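Local coordinates for protein putative transcriptional regulator, LysR family (Vibrio parahaemolyticus, PDB 3OXN) that probably acts as a DNA-binding transcription factor of the LysR type, the piece described here being its effector-binding-type regulatory domain, without the DNA-binding part, at residues I41-A45 / W210-V214; T20-T26 / G68-C74. All coordinates share one frame. Residues are numbered along the deposited sequence.

Interaction 1: I41-A45 / W210-V214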
loop_
_atom_site.group_PDB
_atom_site.type_symbol
_atom_site.label_atom_id
_atom_site.label_comp_id
_atom_site.label_asym_id
_atom_site.label_seq_id
_atom_site.Cartn_x
_atom_site.Cartn_y
_atom_site.Cartn_z
ATOM N N ILE A 41 -10.534 -5.312 -17.589
ATOM C CA ILE A 41 -11.667 -5.712 -16.746
ATOM C C ILE A 41 -12.870 -4.809 -16.968
ATOM O O ILE A 41 -13.962 -5.280 -17.263
ATOM C CB ILE A 41 -11.335 -5.674 -15.226
ATOM C CG1 ILE A 41 -10.211 -6.648 -14.876
ATOM C CG2 ILE A 41 -12.556 -6.026 -14.417
ATOM C CD1 ILE A 41 -10.544 -8.074 -15.199
ATOM N N TYR A 42 -12.649 -3.509 -16.806
ATOM C CA TYR A 42 -13.711 -2.516 -16.878
ATOM C C TYR A 42 -14.175 -2.293 -18.299
ATOM O O TYR A 42 -15.335 -1.951 -18.551
ATOM C CB TYR A 42 -13.246 -1.201 -16.267
ATOM C CG TYR A 42 -13.441 -1.184 -14.780
ATOM C CD1 TYR A 42 -14.691 -0.936 -14.241
ATOM C CD2 TYR A 42 -12.387 -1.457 -13.913
ATOM C CE1 TYR A 42 -14.886 -0.935 -12.893
ATOM C CE2 TYR A 42 -12.570 -1.454 -12.557
ATOM C CZ TYR A 42 -13.828 -1.190 -12.045
ATOM O OH TYR A 42 -14.045 -1.170 -10.680
ATOM N N GLN A 43 -13.252 -2.478 -19.229
ATOM C CA GLN A 43 -13.587 -2.421 -20.631
ATOM C C GLN A 43 -14.541 -3.573 -20.917
ATOM O O GLN A 43 -15.542 -3.413 -21.619
ATOM C CB GLN A 43 -12.310 -2.519 -21.465
ATOM C CG GLN A 43 -12.497 -3.096 -22.857
ATOM C CD GLN A 43 -13.362 -2.218 -23.740
ATOM O OE1 GLN A 43 -13.878 -1.178 -23.300
ATOM N NE2 GLN A 43 -13.529 -2.635 -25.002
ATOM N N GLU A 44 -14.242 -4.724 -20.322
ATOM C CA GLU A 44 -14.968 -5.961 -20.582
ATOM C C GLU A 44 -16.270 -6.071 -19.769
ATOM O O GLU A 44 -17.143 -6.882 -20.093
ATOM C CB GLU A 44 -14.046 -7.154 -20.303
ATOM C CG GLU A 44 -14.180 -8.321 -21.275
ATOM C CD GLU A 44 -14.594 -9.611 -20.588
ATOM O OE1 GLU A 44 -13.749 -10.188 -19.872
ATOM O OE2 GLU A 44 -15.752 -10.053 -20.773
ATOM N N ALA A 45 -16.402 -5.252 -18.725
ATOM C CA ALA A 45 -17.562 -5.316 -17.833
ATOM C C ALA A 45 -17.843 -3.967 -17.171
ATOM O O ALA A 45 -17.730 -3.838 -15.951
ATOM C CB ALA A 45 -17.345 -6.377 -16.776
ATOM N N TRP A 210 -15.463 -16.147 -13.917
ATOM C CA TRP A 210 -15.133 -15.165 -14.941
ATOM C C TRP A 210 -14.009 -14.245 -14.476
ATOM O O TRP A 210 -13.030 -14.045 -15.188
ATOM C CB TRP A 210 -16.368 -14.348 -15.356
ATOM C CG TRP A 210 -16.005 -13.139 -16.166
ATOM C CD1 TRP A 210 -15.796 -13.093 -17.501
ATOM C CD2 TRP A 210 -15.767 -11.812 -15.678
ATOM N NE1 TRP A 210 -15.450 -11.822 -17.888
ATOM C CE2 TRP A 210 -15.428 -11.010 -16.785
ATOM C CE3 TRP A 210 -15.813 -11.216 -14.407
ATOM C CZ2 TRP A 210 -15.138 -9.653 -16.676
ATOM C CZ3 TRP A 210 -15.527 -9.861 -14.294
ATOM C CH2 TRP A 210 -15.195 -9.095 -15.421
ATOM N N LEU A 211 -14.161 -13.684 -13.279
ATOM C CA LEU A 211 -13.140 -12.809 -12.696
ATOM C C LEU A 211 -11.775 -13.477 -12.730
ATOM O O LEU A 211 -10.800 -12.889 -13.195
ATOM C CB LEU A 211 -13.483 -12.440 -11.240
ATOM C CG LEU A 211 -12.900 -11.162 -10.608
ATOM C CD1 LEU A 211 -12.921 -11.250 -9.098
ATOM C CD2 LEU A 211 -11.493 -10.875 -11.072
ATOM N N ARG A 212 -11.714 -14.702 -12.228
ATOM C CA ARG A 212 -10.454 -15.412 -12.146
ATOM C C ARG A 212 -9.752 -15.499 -13.503
ATOM O O ARG A 212 -8.545 -15.232 -13.615
ATOM C CB ARG A 212 -10.669 -16.787 -11.539
ATOM C CG ARG A 212 -11.187 -16.704 -10.146
ATOM C CD ARG A 212 -10.834 -17.937 -9.361
ATOM N NE ARG A 212 -11.706 -19.050 -9.690
ATOM C CZ ARG A 212 -12.977 -19.123 -9.317
ATOM N NH1 ARG A 212 -13.514 -18.141 -8.610
ATOM N NH2 ARG A 212 -13.710 -20.172 -9.653
ATOM N N SER A 213 -10.526 -15.837 -14.532
ATOM C CA SER A 213 -9.995 -15.988 -15.884
ATOM C C SER A 213 -9.460 -14.687 -16.495
ATOM O O SER A 213 -8.439 -14.699 -17.202
ATOM C CB SER A 213 -11.043 -16.616 -16.808
ATOM O OG SER A 213 -12.325 -16.110 -16.502
ATOM N N VAL A 214 -10.146 -13.572 -16.254
ATOM C CA VAL A 214 -9.630 -12.297 -16.735
ATOM C C VAL A 214 -8.338 -11.965 -16.013
ATOM O O VAL A 214 -7.388 -11.465 -16.620
ATOM C CB VAL A 214 -10.647 -11.168 -16.613
ATOM C CG1 VAL A 214 -11.341 -10.954 -17.952
ATOM C CG2 VAL A 214 -11.659 -11.488 -15.547
#
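The contact between 41-45, at the C-terminal end of helix 28-44, and 210-214, within the long helix 206-227, is a helix–helix seam on one face of a β-sheet, centred on an aromatic residue. Trp210 holds the centre. The six-membered part of its indole reaches across so that CH2 lies 3.7 Å from CB of Ala45 and 4.2 Å from CG2 of Ile41, while farther along the seam CD1 of Ile41 packs tightly on CB of Val214, at 3.4 Å. At the more exposed border the indole spends its polar atom: Trp210 NE1 donates to Glu44 OE1 at 3.1 Å, with a weak second bond to Glu44 OE2 at 3.4 Å. The carboxylate thus sits at the ring edge, satisfying the indole N-H while the hydrocarbon part of the ring stays among apolar groups. Ala45 lies just past the end of the first helix, its methyl pointing toward the other helix. Tyr42 points away from this seam; its hydroxyl bonds the Val144 carbonyl of the second subunit. Such paired helices covering a central sheet are characteristic of the α/β subdomains of LysR regulatory domains, which share the periplasmic-binding-protein fold.

Interaction 2: T20-T26 / G68-C74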
loop_
_atom_site.group_PDB
_atom_site.type_symbol
_atom_site.label_atom_id
_atom_site.label_comp_id
_atom_site.label_asym_id
_atom_site.label_seq_id
_atom_site.Cartn_x
_atom_site.Cartn_y
_atom_site.Cartn_z
ATOM N N THR A 20 -20.205 -6.355 -7.352
ATOM C CA THR A 20 -18.880 -5.955 -6.885
ATOM C C THR A 20 -18.020 -7.140 -6.393
ATOM O O THR A 20 -18.511 -8.111 -5.818
ATOM C CB THR A 20 -18.941 -4.817 -5.841
ATOM O OG1 THR A 20 -17.949 -5.055 -4.841
ATOM C CG2 THR A 20 -20.309 -4.758 -5.190
ATOM N N PHE A 21 -16.726 -7.059 -6.652
ATOM C CA PHE A 21 -15.834 -8.135 -6.291
ATOM C C PHE A 21 -14.890 -7.624 -5.231
ATOM O O PHE A 21 -14.357 -6.519 -5.339
ATOM C CB PHE A 21 -15.060 -8.628 -7.520
ATOM C CG PHE A 21 -15.950 -9.070 -8.657
ATOM C CD1 PHE A 21 -16.512 -8.139 -9.522
ATOM C CD2 PHE A 21 -16.240 -10.406 -8.846
ATOM C CE1 PHE A 21 -17.340 -8.533 -10.544
ATOM C CE2 PHE A 21 -17.071 -10.801 -9.875
ATOM C CZ PHE A 21 -17.621 -9.856 -10.724
ATOM N N THR A 22 -14.723 -8.423 -4.184
ATOM C CA THR A 22 -13.736 -8.159 -3.163
ATOM C C THR A 22 -12.494 -8.974 -3.485
ATOM O O THR A 22 -12.545 -10.197 -3.564
ATOM C CB THR A 22 -14.252 -8.585 -1.791
ATOM O OG1 THR A 22 -15.507 -7.946 -1.552
ATOM C CG2 THR A 22 -13.260 -8.212 -0.691
ATOM N N ILE A 23 -11.379 -8.285 -3.666
ATOM C CA ILE A 23 -10.100 -8.938 -3.850
ATOM C C ILE A 23 -9.190 -8.579 -2.704
ATOM O O ILE A 23 -8.830 -7.418 -2.557
ATOM C CB ILE A 23 -9.419 -8.434 -5.120
ATOM C CG1 ILE A 23 -10.357 -8.589 -6.316
ATOM C CG2 ILE A 23 -8.105 -9.174 -5.333
ATOM C CD1 ILE A 23 -10.656 -10.025 -6.638
ATOM N N ALA A 24 -8.818 -9.555 -1.890
ATOM C CA ALA A 24 -7.814 -9.322 -0.848
ATOM C C ALA A 24 -6.442 -9.449 -1.481
ATOM O O ALA A 24 -6.105 -10.495 -2.046
ATOM C CB ALA A 24 -7.970 -10.321 0.297
ATOM N N THR A 25 -5.638 -8.398 -1.428
ATOM C CA THR A 25 -4.353 -8.490 -2.126
ATOM C C THR A 25 -3.125 -7.883 -1.434
ATOM O O THR A 25 -3.233 -7.052 -0.528
ATOM C CB THR A 25 -4.482 -8.020 -3.596
ATOM O OG1 THR A 25 -3.196 -7.646 -4.095
ATOM C CG2 THR A 25 -5.429 -6.843 -3.722
ATOM N N THR A 26 -1.950 -8.339 -1.843
ATOM C CA THR A 26 -0.711 -7.785 -1.313
ATOM C C THR A 26 -0.433 -6.418 -1.912
ATOM O O THR A 26 -1.268 -5.872 -2.610
ATOM C CB THR A 26 0.488 -8.695 -1.602
ATOM O OG1 THR A 26 0.647 -8.836 -3.018
ATOM C CG2 THR A 26 0.286 -10.056 -0.967
ATOM N N GLY A 68 -15.688 -11.956 3.656
ATOM C CA GLY A 68 -16.311 -11.643 2.376
ATOM C C GLY A 68 -15.379 -11.416 1.180
ATOM O O GLY A 68 -15.779 -10.811 0.174
ATOM N N ALA A 69 -14.139 -11.896 1.277
ATOM C CA ALA A 69 -13.182 -11.764 0.186
ATOM C C ALA A 69 -13.525 -12.762 -0.923
ATOM O O ALA A 69 -13.636 -13.954 -0.671
ATOM C CB ALA A 69 -11.770 -11.983 0.692
ATOM N N ASP A 70 -13.716 -12.272 -2.142
ATOM C CA ASP A 70 -14.096 -13.151 -3.246
ATOM C C ASP A 70 -12.909 -13.971 -3.736
ATOM O O ASP A 70 -13.029 -15.171 -3.976
ATOM C CB ASP A 70 -14.728 -12.360 -4.397
ATOM C CG ASP A 70 -16.204 -12.078 -4.165
ATOM O OD1 ASP A 70 -16.867 -12.903 -3.491
ATOM O OD2 ASP A 70 -16.705 -11.044 -4.666
ATOM N N LEU A 71 -11.760 -13.310 -3.841
ATOM C CA LEU A 71 -10.527 -13.902 -4.346
ATOM C C LEU A 71 -9.350 -13.285 -3.590
ATOM O O LEU A 71 -9.390 -12.116 -3.196
ATOM C CB LEU A 71 -10.395 -13.587 -5.839
ATOM C CG LEU A 71 -9.173 -14.051 -6.625
ATOM C CD1 LEU A 71 -9.118 -15.563 -6.732
ATOM C CD2 LEU A 71 -9.207 -13.419 -8.007
ATOM N N ALA A 72 -8.298 -14.061 -3.382
ATOM C CA ALA A 72 -7.083 -13.519 -2.793
ATOM C C ALA A 72 -5.940 -13.671 -3.791
ATOM O O ALA A 72 -5.774 -14.744 -4.379
ATOM C CB ALA A 72 -6.768 -14.242 -1.499
ATOM N N ILE A 73 -5.163 -12.609 -4.002
ATOM C CA ILE A 73 -3.934 -12.745 -4.790
ATOM C C ILE A 73 -2.668 -12.514 -3.943
ATOM O O ILE A 73 -2.422 -11.397 -3.473
ATOM C CB ILE A 73 -3.911 -11.808 -6.003
ATOM C CG1 ILE A 73 -5.175 -12.006 -6.853
ATOM C CG2 ILE A 73 -2.623 -12.035 -6.807
ATOM C CD1 ILE A 73 -5.397 -10.938 -7.949
ATOM N N CYS A 74 -1.874 -13.566 -3.750
ATOM C CA CYS A 74 -0.674 -13.469 -2.940
ATOM C C CYS A 74 0.201 -14.693 -3.096
ATOM O O CYS A 74 -0.029 -15.527 -3.949
ATOM C CB CYS A 74 -1.065 -13.378 -1.473
ATOM S SG CYS A 74 -1.737 -14.931 -0.799
#
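Ile23, Leu71 and Ile73 form the apolar centre of this parallel strand pair: CD1 of Ile23 lies 3.7 Å from CB of Leu71, and CG2 of Ile23 lies 4.2 Å from CD1 of Ile73. Thr25 shares their face of the sheet, where helices 28-44 and 206-227 cover it. On the other face CB of Ala24 lies 4.5 Å from CB of Ala72, and also 4.2 Å from CB of Ala69 in the approach to the strand.

Between these two layers runs the backbone pairing. The axes of strands 20-25 and 71-74 approach to 4.7 Å, their N-to-C directions 26° apart, and Ala24 bonds to the residues flanking its partner Ala72, as parallel pairing requires: its N donates to Leu71 O at 2.9 Å and its O accepts from Ile73 N at 3.0 Å. The pairing loosens toward Thr26, whose N makes a weak 3.5 Å bond to Ile73 O. At the opposite end Thr22 O accepts two hydrogen bonds, from Leu71 N at 3.2 Å and from Asp70 N at 2.8 Å, where the incoming chain turns into the strand.

The polar edge lies here. Asp70 OD2 accepts a weak bond from Thr22 N at 3.3 Å, and Thr22 OG1 gives another weak one to Gly68 O at 3.4 Å. Gly68 follows helix 60-65 with a positive phi that favours glycine. Strand 49-54 pairs with the far edge of 20-25, so the latter lies between two parallel neighbours, a 2-1-3 order built by β-α-β crossovers and characteristic of the Rossmann-like subdomains of the periplasmic-binding-protein fold.

How the interactions relate
Interactions 1 and 2 belong to the same α/β subdomain, their centres about 14 Å apart, and together illustrate how a layered fold joins distant parts of a chain. Their segments alternate: 20-26 leads through helix 28-44 to 41-45, then come 68-74 and, much later, 210-214. Helix 206-227 rests on the sheet of interaction 2 through Leu211, whose CD1 lies 3.4 Å from CD2 of Phe21 and 3.6 Å from CD1 of Ile23; Trp210 CZ3 also meets Phe21 CZ at 4.1 Å. This helix, near the chain's end, therefore packs against its first strand, closing a subdomain assembled from both ends of the regulatory domain.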